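PDB 4HVT: post-proline cleaving enzyme, which probably acts as a serine-type oligopeptidase of the prolyl oligopeptidase family, cutting short peptides on the carboxyl side of proline. Local coordinates for residues K452-L466 / N540-I554. Sequence-based numbering, arbitrary orientation.
Sequences KEATSFDGVKIPYFL and NDFFAVSEELIKQNI. With EDO (1,2-ethanediol), chain D.
Ser456 OG donates to Asp541 OD1 over 2.6 Å, reaching the carboxylate oxygen nearly along its C-O axis. The serine hydroxyl sits anti to its own nitrogen (chi1 -163°), beside the carbonyl carbon, which places it against the Asp541 carboxylate. The other oxygen, OD2, takes a salt bridge from Arg517, and that arginine also holds Asp458 in the hairpin turn, so it probably offsets the two nearby negative charges. The Ile462 and Asp541 side chains cross at about a right angle, and Ile462 CD1 lies 3.3 Å from Asp541 CG. Just outside, Asn540 lays ND2 over the centre of one face of the Phe457 ring, 3.3 Å above its plane, while its OD1 is taken by Gln536. Strands 447-455 and 461-469 form the antiparallel hairpin at one edge of the eight-stranded sheet of the alpha/beta-hydrolase domain, and helix 536-551 packs across it. A type I turn from Ser456 to Gly459 closes the hairpin. Farther along, Ala454 CB meets Val545 CG2 at 3.8 Å, and the valine's other methyl, CG1, makes a CH-pi contact with Tyr464, 4.1 Å from the ring centroid. Lys452 CB lies on the opposite face, holding the ring between strand and helix. Tyr464 OH donates a hydrogen bond to a water 2.7 Å away, which donates in turn to Glu548 OE2 and Glu453 O. Leu466 CD2 on the strand rests 3.9 Å from CD1 of Ile554, which follows the helix end.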
ATOM      1  N   LYS A 452       8.866  11.921 -19.015  1.00 18.37           N
ATOM      2  CA  LYS A 452       9.313  11.453 -20.273  1.00 20.03           C
ATOM      3  C   LYS A 452       8.578  10.161 -20.664  1.00 20.08           C
ATOM      4  O   LYS A 452       7.748   9.659 -19.907  1.00 19.16           O
ATOM      5  CB  LYS A 452      10.841  11.236 -20.165  1.00 21.48           C
ATOM      6  CG  LYS A 452      11.650  12.520 -19.961  1.00 23.90           C
ATOM      7  CD  LYS A 452      13.116  12.245 -19.693  1.00 25.72           C
ATOM      8  CE  LYS A 452      13.875  11.890 -20.962  1.00 27.57           C
ATOM      9  NZ  LYS A 452      14.440  13.103 -21.605  1.00 28.37           N
ATOM     10  N   GLU A 453       8.815   9.692 -21.881  1.00 21.63           N
ATOM     11  CA  GLU A 453       8.297   8.392 -22.357  1.00 21.95           C
ATOM     12  C   GLU A 453       9.317   7.561 -23.081  1.00 22.01           C
ATOM     13  O   GLU A 453      10.110   8.044 -23.836  1.00 21.09           O
ATOM     14  CB  GLU A 453       7.117   8.572 -23.283  1.00 24.78           C
ATOM     15  CG  GLU A 453       5.951   9.320 -22.628  1.00 27.86           C
ATOM     16  CD  GLU A 453       4.735   9.402 -23.532  1.00 30.81           C
ATOM     17  OE1 GLU A 453       4.939   9.449 -24.780  1.00 31.71           O
ATOM     18  OE2 GLU A 453       3.586   9.398 -22.984  1.00 34.17           O
ATOM     19  N   ALA A 454       9.287   6.268 -22.831  1.00 19.57           N
ATOM     20  CA  ALA A 454      10.094   5.327 -23.594  1.00 19.64           C
ATOM     21  C   ALA A 454       9.166   4.625 -24.593  1.00 19.87           C
ATOM     22  O   ALA A 454       7.970   4.622 -24.415  1.00 20.02           O
ATOM     23  CB  ALA A 454      10.720   4.335 -22.641  1.00 19.18           C
ATOM     24  N   THR A 455       9.751   4.019 -25.624  1.00 20.41           N
ATOM     25  CA  THR A 455       9.038   3.159 -26.563  1.00 19.97           C
ATOM     26  C   THR A 455       9.320   1.703 -26.287  1.00 19.51           C
ATOM     27  O   THR A 455      10.453   1.203 -26.374  1.00 19.73           O
ATOM     28  CB  THR A 455       9.297   3.598 -28.013  1.00 21.09           C
ATOM     29  OG1 THR A 455       8.944   4.992 -28.103  1.00 21.05           O
ATOM     30  CG2 THR A 455       8.426   2.857 -28.941  1.00 21.71           C
ATOM     31  N   SER A 456       8.265   0.972 -25.990  1.00 19.24           N
ATOM     32  CA  SER A 456       8.439  -0.427 -25.645  1.00 19.77           C
ATOM     33  C   SER A 456       8.489  -1.284 -26.897  1.00 20.75           C
ATOM     34  O   SER A 456       8.342  -0.781 -28.042  1.00 21.48           O
ATOM     35  CB  SER A 456       7.371  -0.903 -24.685  1.00 18.95           C
ATOM     36  OG  SER A 456       7.735  -2.138 -24.039  1.00 19.11           O
ATOM     37  N   PHE A 457       8.744  -2.557 -26.671  1.00 21.66           N
ATOM     38  CA  PHE A 457       8.926  -3.545 -27.737  1.00 22.76           C
ATOM     39  C   PHE A 457       7.806  -3.614 -28.762  1.00 23.43           C
ATOM     40  O   PHE A 457       8.084  -4.005 -29.915  1.00 24.63           O
ATOM     41  CB  PHE A 457       9.131  -4.952 -27.155  1.00 23.83           C
ATOM     42  CG  PHE A 457       7.862  -5.602 -26.676  1.00 23.63           C
ATOM     43  CD1 PHE A 457       7.163  -5.073 -25.589  1.00 23.64           C
ATOM     44  CD2 PHE A 457       7.347  -6.758 -27.295  1.00 25.08           C
ATOM     45  CE1 PHE A 457       6.003  -5.659 -25.108  1.00 22.81           C
ATOM     46  CE2 PHE A 457       6.156  -7.333 -26.808  1.00 24.68           C
ATOM     47  CZ  PHE A 457       5.505  -6.799 -25.727  1.00 24.08           C
ATOM     48  N   ASP A 458       6.580  -3.260 -28.365  1.00 22.25           N
ATOM     49  CA  ASP A 458       5.373  -3.276 -29.235  1.00 22.47           C
ATOM     50  C   ASP A 458       4.923  -1.882 -29.682  1.00 22.93           C
ATOM     51  O   ASP A 458       3.790  -1.690 -30.146  1.00 23.75           O
ATOM     52  CB  ASP A 458       4.211  -4.031 -28.545  1.00 21.66           C
ATOM     53  CG  ASP A 458       3.732  -3.347 -27.276  1.00 20.73           C
ATOM     54  OD1 ASP A 458       4.392  -2.364 -26.848  1.00 20.00           O
ATOM     55  OD2 ASP A 458       2.737  -3.822 -26.672  1.00 19.87           O
ATOM     56  N   GLY A 459       5.792  -0.882 -29.544  1.00 23.31           N
ATOM     57  CA  GLY A 459       5.455   0.512 -29.922  1.00 23.42           C
ATOM     58  C   GLY A 459       4.709   1.370 -28.891  1.00 22.36           C
ATOM     59  O   GLY A 459       4.631   2.625 -29.042  1.00 22.77           O
ATOM     60  N   VAL A 460       4.151   0.740 -27.854  1.00 21.34           N
ATOM     61  CA  VAL A 460       3.491   1.452 -26.731  1.00 20.10           C
ATOM     62  C   VAL A 460       4.461   2.354 -25.929  1.00 19.58           C
ATOM     63  O   VAL A 460       5.592   1.967 -25.576  1.00 18.39           O
ATOM     64  CB  VAL A 460       2.779   0.416 -25.776  1.00 19.95           C
ATOM     65  CG1 VAL A 460       2.133   1.074 -24.562  1.00 19.23           C
ATOM     66  CG2 VAL A 460       1.687  -0.380 -26.502  1.00 20.37           C
ATOM     67  N   LYS A 461       4.028   3.602 -25.711  1.00 19.89           N
ATOM     68  CA  LYS A 461       4.732   4.548 -24.873  1.00 19.98           C
ATOM     69  C   LYS A 461       4.543   4.324 -23.380  1.00 18.82           C
ATOM     70  O   LYS A 461       3.413   4.246 -22.869  1.00 20.09           O
ATOM     71  CB  LYS A 461       4.355   5.989 -25.219  1.00 21.15           C
ATOM     72  CG  LYS A 461       4.364   6.379 -26.691  1.00 23.35           C
ATOM     73  CD  LYS A 461       5.695   6.203 -27.360  1.00 24.45           C
ATOM     74  CE  LYS A 461       5.591   6.739 -28.793  1.00 26.70           C
ATOM     75  NZ  LYS A 461       6.753   6.395 -29.626  1.00 28.75           N
ATOM     76  N   ILE A 462       5.666   4.320 -22.665  1.00 17.57           N
ATOM     77  CA  ILE A 462       5.711   4.021 -21.258  1.00 16.38           C
ATOM     78  C   ILE A 462       6.203   5.279 -20.573  1.00 15.94           C
ATOM     79  O   ILE A 462       7.313   5.711 -20.822  1.00 16.70           O
ATOM     80  CB  ILE A 462       6.741   2.867 -20.968  1.00 15.89           C
ATOM     81  CG1 ILE A 462       6.448   1.632 -21.845  1.00 16.24           C
ATOM     82  CG2 ILE A 462       6.773   2.496 -19.493  1.00 15.10           C
ATOM     83  CD1 ILE A 462       5.044   1.069 -21.795  1.00 15.99           C
ATOM     84  N   PRO A 463       5.384   5.852 -19.691  1.00 15.35           N
ATOM     85  CA  PRO A 463       5.824   7.031 -18.969  1.00 15.13           C
ATOM     86  C   PRO A 463       6.929   6.700 -17.998  1.00 14.94           C
ATOM     87  O   PRO A 463       6.967   5.606 -17.421  1.00 14.15           O
ATOM     88  CB  PRO A 463       4.602   7.441 -18.145  1.00 14.90           C
ATOM     89  CG  PRO A 463       3.451   6.744 -18.745  1.00 14.73           C
ATOM     90  CD  PRO A 463       4.014   5.469 -19.337  1.00 15.02           C
ATOM     91  N   TYR A 464       7.809   7.660 -17.795  1.00 15.11           N
ATOM     92  CA  TYR A 464       8.685   7.629 -16.666  1.00 15.28           C
ATOM     93  C   TYR A 464       9.020   9.050 -16.189  1.00 15.41           C
ATOM     94  O   TYR A 464       8.950  10.016 -16.956  1.00 16.29           O
ATOM     95  CB  TYR A 464       9.970   6.828 -16.931  1.00 15.78           C
ATOM     96  CG  TYR A 464      10.948   7.345 -17.967  1.00 16.84           C
ATOM     97  CD1 TYR A 464      10.795   7.032 -19.331  1.00 17.84           C
ATOM     98  CD2 TYR A 464      12.045   8.068 -17.596  1.00 17.48           C
ATOM     99  CE1 TYR A 464      11.717   7.443 -20.301  1.00 18.84           C
ATOM    100  CE2 TYR A 464      12.968   8.474 -18.547  1.00 18.65           C
ATOM    101  CZ  TYR A 464      12.818   8.153 -19.897  1.00 18.89           C
ATOM    102  OH  TYR A 464      13.778   8.654 -20.801  1.00 21.14           O
ATOM    103  N   PHE A 465       9.342   9.125 -14.911  1.00 15.36           N
ATOM    104  CA  PHE A 465       9.694  10.335 -14.189  1.00 15.49           C
ATOM    105  C   PHE A 465      11.173  10.341 -13.829  1.00 16.00           C
ATOM    106  O   PHE A 465      11.708   9.395 -13.196  1.00 15.91           O
ATOM    107  CB  PHE A 465       8.804  10.508 -12.984  1.00 15.05           C
ATOM    108  CG  PHE A 465       7.388  10.765 -13.362  1.00 15.37           C
ATOM    109  CD1 PHE A 465       6.934  12.048 -13.585  1.00 15.70           C
ATOM    110  CD2 PHE A 465       6.519   9.714 -13.558  1.00 14.99           C
ATOM    111  CE1 PHE A 465       5.603  12.284 -13.974  1.00 15.42           C
ATOM    112  CE2 PHE A 465       5.238   9.907 -13.977  1.00 15.33           C
ATOM    113  CZ  PHE A 465       4.730  11.207 -14.141  1.00 15.33           C
ATOM    114  N   LEU A 466      11.838  11.400 -14.276  1.00 16.31           N
ATOM    115  CA  LEU A 466      13.251  11.539 -14.131  1.00 16.54           C
ATOM    116  C   LEU A 466      13.527  12.763 -13.229  1.00 16.64           C
ATOM    117  O   LEU A 466      13.024  13.862 -13.518  1.00 16.37           O
ATOM    118  CB  LEU A 466      13.838  11.790 -15.509  1.00 17.40           C
ATOM    119  CG  LEU A 466      15.301  12.172 -15.558  1.00 17.94           C
ATOM    120  CD1 LEU A 466      16.261  11.085 -15.086  1.00 18.21           C
ATOM    121  CD2 LEU A 466      15.650  12.597 -16.992  1.00 18.38           C
ATOM    122  N   ASN A 540       9.458  -6.099 -20.250  1.00 15.52           N
ATOM    123  CA  ASN A 540       9.917  -5.430 -21.456  1.00 16.10           C
ATOM    124  C   ASN A 540       9.809  -3.915 -21.307  1.00 15.98           C
ATOM    125  O   ASN A 540      10.714  -3.199 -21.722  1.00 16.32           O
ATOM    126  CB  ASN A 540       9.102  -5.862 -22.663  1.00 16.76           C
ATOM    127  CG  ASN A 540       9.386  -7.294 -23.070  1.00 17.49           C
ATOM    128  OD1 ASN A 540      10.372  -7.899 -22.647  1.00 18.08           O
ATOM    129  ND2 ASN A 540       8.537  -7.826 -23.925  1.00 18.18           N
ATOM    130  N   ASP A 541       8.726  -3.438 -20.694  1.00 15.43           N
ATOM    131  CA  ASP A 541       8.554  -1.989 -20.464  1.00 15.17           C
ATOM    132  C   ASP A 541       9.695  -1.458 -19.617  1.00 15.10           C
ATOM    133  O   ASP A 541      10.234  -0.394 -19.844  1.00 15.03           O
ATOM    134  CB  ASP A 541       7.242  -1.711 -19.772  1.00 14.71           C
ATOM    135  CG  ASP A 541       6.049  -1.894 -20.695  1.00 14.88           C
ATOM    136  OD1 ASP A 541       6.293  -2.106 -21.890  1.00 15.25           O
ATOM    137  OD2 ASP A 541       4.873  -1.853 -20.219  1.00 14.45           O
ATOM    138  N   PHE A 542      10.059  -2.234 -18.620  1.00 15.16           N
ATOM    139  CA  PHE A 542      11.119  -1.830 -17.713  1.00 15.37           C
ATOM    140  C   PHE A 542      12.458  -1.768 -18.491  1.00 16.03           C
ATOM    141  O   PHE A 542      13.201  -0.844 -18.341  1.00 15.89           O
ATOM    142  CB  PHE A 542      11.193  -2.853 -16.583  1.00 15.72           C
ATOM    143  CG  PHE A 542      12.031  -2.416 -15.417  1.00 16.34           C
ATOM    144  CD1 PHE A 542      11.634  -1.369 -14.597  1.00 15.71           C
ATOM    145  CD2 PHE A 542      13.183  -3.084 -15.103  1.00 17.04           C
ATOM    146  CE1 PHE A 542      12.377  -0.982 -13.508  1.00 15.63           C
ATOM    147  CE2 PHE A 542      13.977  -2.650 -14.033  1.00 17.15           C
ATOM    148  CZ  PHE A 542      13.561  -1.626 -13.234  1.00 16.60           C
ATOM    149  N   PHE A 543      12.736  -2.751 -19.335  1.00 16.17           N
ATOM    150  CA  PHE A 543      13.960  -2.720 -20.168  1.00 17.14           C
ATOM    151  C   PHE A 543      13.971  -1.497 -21.118  1.00 17.13           C
ATOM    152  O   PHE A 543      15.020  -0.858 -21.341  1.00 17.60           O
ATOM    153  CB  PHE A 543      14.131  -4.010 -20.989  1.00 17.72           C
ATOM    154  CG  PHE A 543      14.170  -5.263 -20.169  1.00 17.82           C
ATOM    155  CD1 PHE A 543      14.883  -5.326 -18.975  1.00 17.80           C
ATOM    156  CD2 PHE A 543      13.466  -6.387 -20.580  1.00 17.92           C
ATOM    157  CE1 PHE A 543      14.931  -6.469 -18.244  1.00 17.94           C
ATOM    158  CE2 PHE A 543      13.519  -7.550 -19.848  1.00 17.99           C
ATOM    159  CZ  PHE A 543      14.212  -7.597 -18.661  1.00 17.99           C
ATOM    160  N   ALA A 544      12.816  -1.201 -21.718  1.00 16.76           N
ATOM    161  CA  ALA A 544      12.676  -0.034 -22.606  1.00 17.08           C
ATOM    162  C   ALA A 544      13.099   1.265 -21.902  1.00 17.04           C
ATOM    163  O   ALA A 544      13.799   2.051 -22.462  1.00 17.78           O
ATOM    164  CB  ALA A 544      11.260   0.075 -23.133  1.00 16.94           C
ATOM    165  N   VAL A 545      12.646   1.463 -20.678  1.00 16.49           N
ATOM    166  CA  VAL A 545      13.096   2.596 -19.894  1.00 16.18           C
ATOM    167  C   VAL A 545      14.608   2.517 -19.553  1.00 16.66           C
ATOM    168  O   VAL A 545      15.342   3.519 -19.712  1.00 17.54           O
ATOM    169  CB  VAL A 545      12.197   2.757 -18.640  1.00 15.35           C
ATOM    170  CG1 VAL A 545      12.723   3.873 -17.792  1.00 15.19           C
ATOM    171  CG2 VAL A 545      10.759   3.060 -19.044  1.00 15.08           C
ATOM    172  N   SER A 546      15.080   1.355 -19.118  1.00 16.84           N
ATOM    173  CA  SER A 546      16.492   1.171 -18.752  1.00 17.54           C
ATOM    174  C   SER A 546      17.388   1.556 -19.959  1.00 18.85           C
ATOM    175  O   SER A 546      18.334   2.334 -19.839  1.00 19.20           O
ATOM    176  CB  SER A 546      16.746  -0.280 -18.294  1.00 17.57           C
ATOM    177  OG  SER A 546      16.023  -0.609 -17.108  1.00 16.67           O
ATOM    178  N   GLU A 547      17.052   1.031 -21.124  1.00 20.12           N
ATOM    179  CA  GLU A 547      17.839   1.260 -22.346  1.00 22.03           C
ATOM    180  C   GLU A 547      17.801   2.695 -22.766  1.00 22.46           C
ATOM    181  O   GLU A 547      18.812   3.215 -23.292  1.00 22.92           O
ATOM    182  CB  GLU A 547      17.293   0.396 -23.481  1.00 23.51           C
ATOM    183  CG  GLU A 547      17.611  -1.067 -23.265  1.00 24.77           C
ATOM    184  CD  GLU A 547      17.005  -1.978 -24.293  1.00 27.40           C
ATOM    185  OE1 GLU A 547      15.871  -1.738 -24.757  1.00 29.51           O
ATOM    186  OE2 GLU A 547      17.662  -3.003 -24.591  1.00 31.21           O
ATOM    187  N   GLU A 548      16.668   3.348 -22.554  1.00 22.59           N
ATOM    188  CA  GLU A 548      16.543   4.731 -22.923  1.00 23.50           C
ATOM    189  C   GLU A 548      17.410   5.618 -22.025  1.00 22.13           C
ATOM    190  O   GLU A 548      17.993   6.601 -22.504  1.00 21.84           O
ATOM    191  CB  GLU A 548      15.074   5.162 -22.948  1.00 25.53           C
ATOM    192  CG  GLU A 548      14.861   6.583 -23.394  1.00 28.75           C
ATOM    193  CD  GLU A 548      15.042   6.781 -24.892  1.00 33.34           C
ATOM    194  OE1 GLU A 548      15.575   5.887 -25.624  1.00 39.99           O
ATOM    195  OE2 GLU A 548      14.652   7.854 -25.361  1.00 37.08           O
ATOM    196  N   LEU A 549      17.514   5.278 -20.741  1.00 20.28           N
ATOM    197  CA  LEU A 549      18.390   6.042 -19.836  1.00 20.01           C
ATOM    198  C   LEU A 549      19.860   5.977 -20.273  1.00 20.88           C
ATOM    199  O   LEU A 549      20.630   6.950 -20.160  1.00 20.44           O
ATOM    200  CB  LEU A 549      18.268   5.492 -18.404  1.00 19.61           C
ATOM    201  CG  LEU A 549      16.902   5.616 -17.736  1.00 18.66           C
ATOM    202  CD1 LEU A 549      16.939   4.861 -16.436  1.00 18.23           C
ATOM    203  CD2 LEU A 549      16.584   7.089 -17.505  1.00 18.55           C
ATOM    204  N   ILE A 550      20.219   4.805 -20.756  1.00 21.19           N
ATOM    205  CA  ILE A 550      21.572   4.570 -21.245  1.00 22.63           C
ATOM    206  C   ILE A 550      21.746   5.283 -22.582  1.00 23.78           C
ATOM    207  O   ILE A 550      22.788   5.885 -22.815  1.00 24.97           O
ATOM    208  CB  ILE A 550      21.840   3.042 -21.312  1.00 22.80           C
ATOM    209  CG1 ILE A 550      21.948   2.499 -19.881  1.00 22.32           C
ATOM    210  CG2 ILE A 550      23.104   2.731 -22.118  1.00 24.06           C
ATOM    211  CD1 ILE A 550      21.762   0.996 -19.732  1.00 22.55           C
ATOM    212  N   LYS A 551      20.773   5.201 -23.487  1.00 24.73           N
ATOM    213  CA  LYS A 551      20.936   5.819 -24.839  1.00 26.69           C
ATOM    214  C   LYS A 551      21.120   7.340 -24.727  1.00 26.72           C
ATOM    215  O   LYS A 551      21.917   7.954 -25.451  1.00 27.13           O
ATOM    216  CB  LYS A 551      19.707   5.481 -25.708  1.00 28.16           C
ATOM    217  CG  LYS A 551      19.767   5.861 -27.189  1.00 30.45           C
ATOM    218  CD  LYS A 551      18.734   5.035 -27.987  1.00 32.39           C
ATOM    219  CE  LYS A 551      18.719   5.377 -29.488  1.00 33.63           C
ATOM    220  NZ  LYS A 551      20.007   5.118 -30.143  1.00 34.99           N
ATOM    221  N   GLN A 552      20.386   7.934 -23.801  1.00 25.92           N
ATOM    222  CA  GLN A 552      20.466   9.365 -23.586  1.00 26.95           C
ATOM    223  C   GLN A 552      21.618   9.820 -22.729  1.00 26.88           C
ATOM    224  O   GLN A 552      21.652  10.987 -22.390  1.00 26.35           O
ATOM    225  CB  GLN A 552      19.217   9.850 -22.931  1.00 28.05           C
ATOM    226  CG  GLN A 552      18.076   9.622 -23.852  1.00 29.77           C
ATOM    227  CD  GLN A 552      16.922  10.442 -23.451  1.00 32.25           C
ATOM    228  OE1 GLN A 552      16.629  10.584 -22.266  1.00 33.18           O
ATOM    229  NE2 GLN A 552      16.238  10.999 -24.435  1.00 36.63           N
ATOM    230  N   ASN A 553      22.538   8.914 -22.399  1.00 26.64           N
ATOM    231  CA  ASN A 553      23.679   9.200 -21.557  1.00 27.34           C
ATOM    232  C   ASN A 553      23.403   9.853 -20.219  1.00 26.57           C
ATOM    233  O   ASN A 553      24.200  10.647 -19.695  1.00 26.76           O
ATOM    234  CB  ASN A 553      24.735   9.996 -22.345  1.00 29.36           C
ATOM    235  CG  ASN A 553      25.528   9.084 -23.253  1.00 31.84           C
ATOM    236  OD1 ASN A 553      26.405   8.331 -22.798  1.00 33.26           O
ATOM    237  ND2 ASN A 553      25.199   9.107 -24.537  1.00 33.14           N
ATOM    238  N   ILE A 554      22.272   9.460 -19.650  1.00 24.29           N
ATOM    239  CA  ILE A 554      22.010   9.732 -18.273  1.00 23.72           C
ATOM    240  C   ILE A 554      22.894   8.821 -17.443  1.00 22.84           C
ATOM    241  O   ILE A 554      23.484   9.258 -16.463  1.00 22.70           O
ATOM    242  CB  ILE A 554      20.511   9.555 -17.954  1.00 23.68           C
ATOM    243  CG1 ILE A 554      19.731  10.633 -18.716  1.00 24.51           C
ATOM    244  CG2 ILE A 554      20.271   9.628 -16.445  1.00 22.45           C
ATOM    245  CD1 ILE A 554      18.271  10.358 -18.839  1.00 24.54           C
TER
HETATM  246  C1  EDO D 803       0.937   6.866 -22.766  1.00 35.63           C
HETATM  247  O1  EDO D 803       0.274   7.498 -23.876  1.00 37.07           O
HETATM  248  C2  EDO D 803       0.467   5.433 -22.640  1.00 33.98           C
HETATM  249  O2  EDO D 803       0.865   4.687 -23.784  1.00 32.53           O
HETATM  250  O   HOH W   1      12.892   8.901 -23.346  1.00 38.59           O
HETATM  251  O   HOH W   2      10.885  -3.431 -24.681  1.00 26.50           O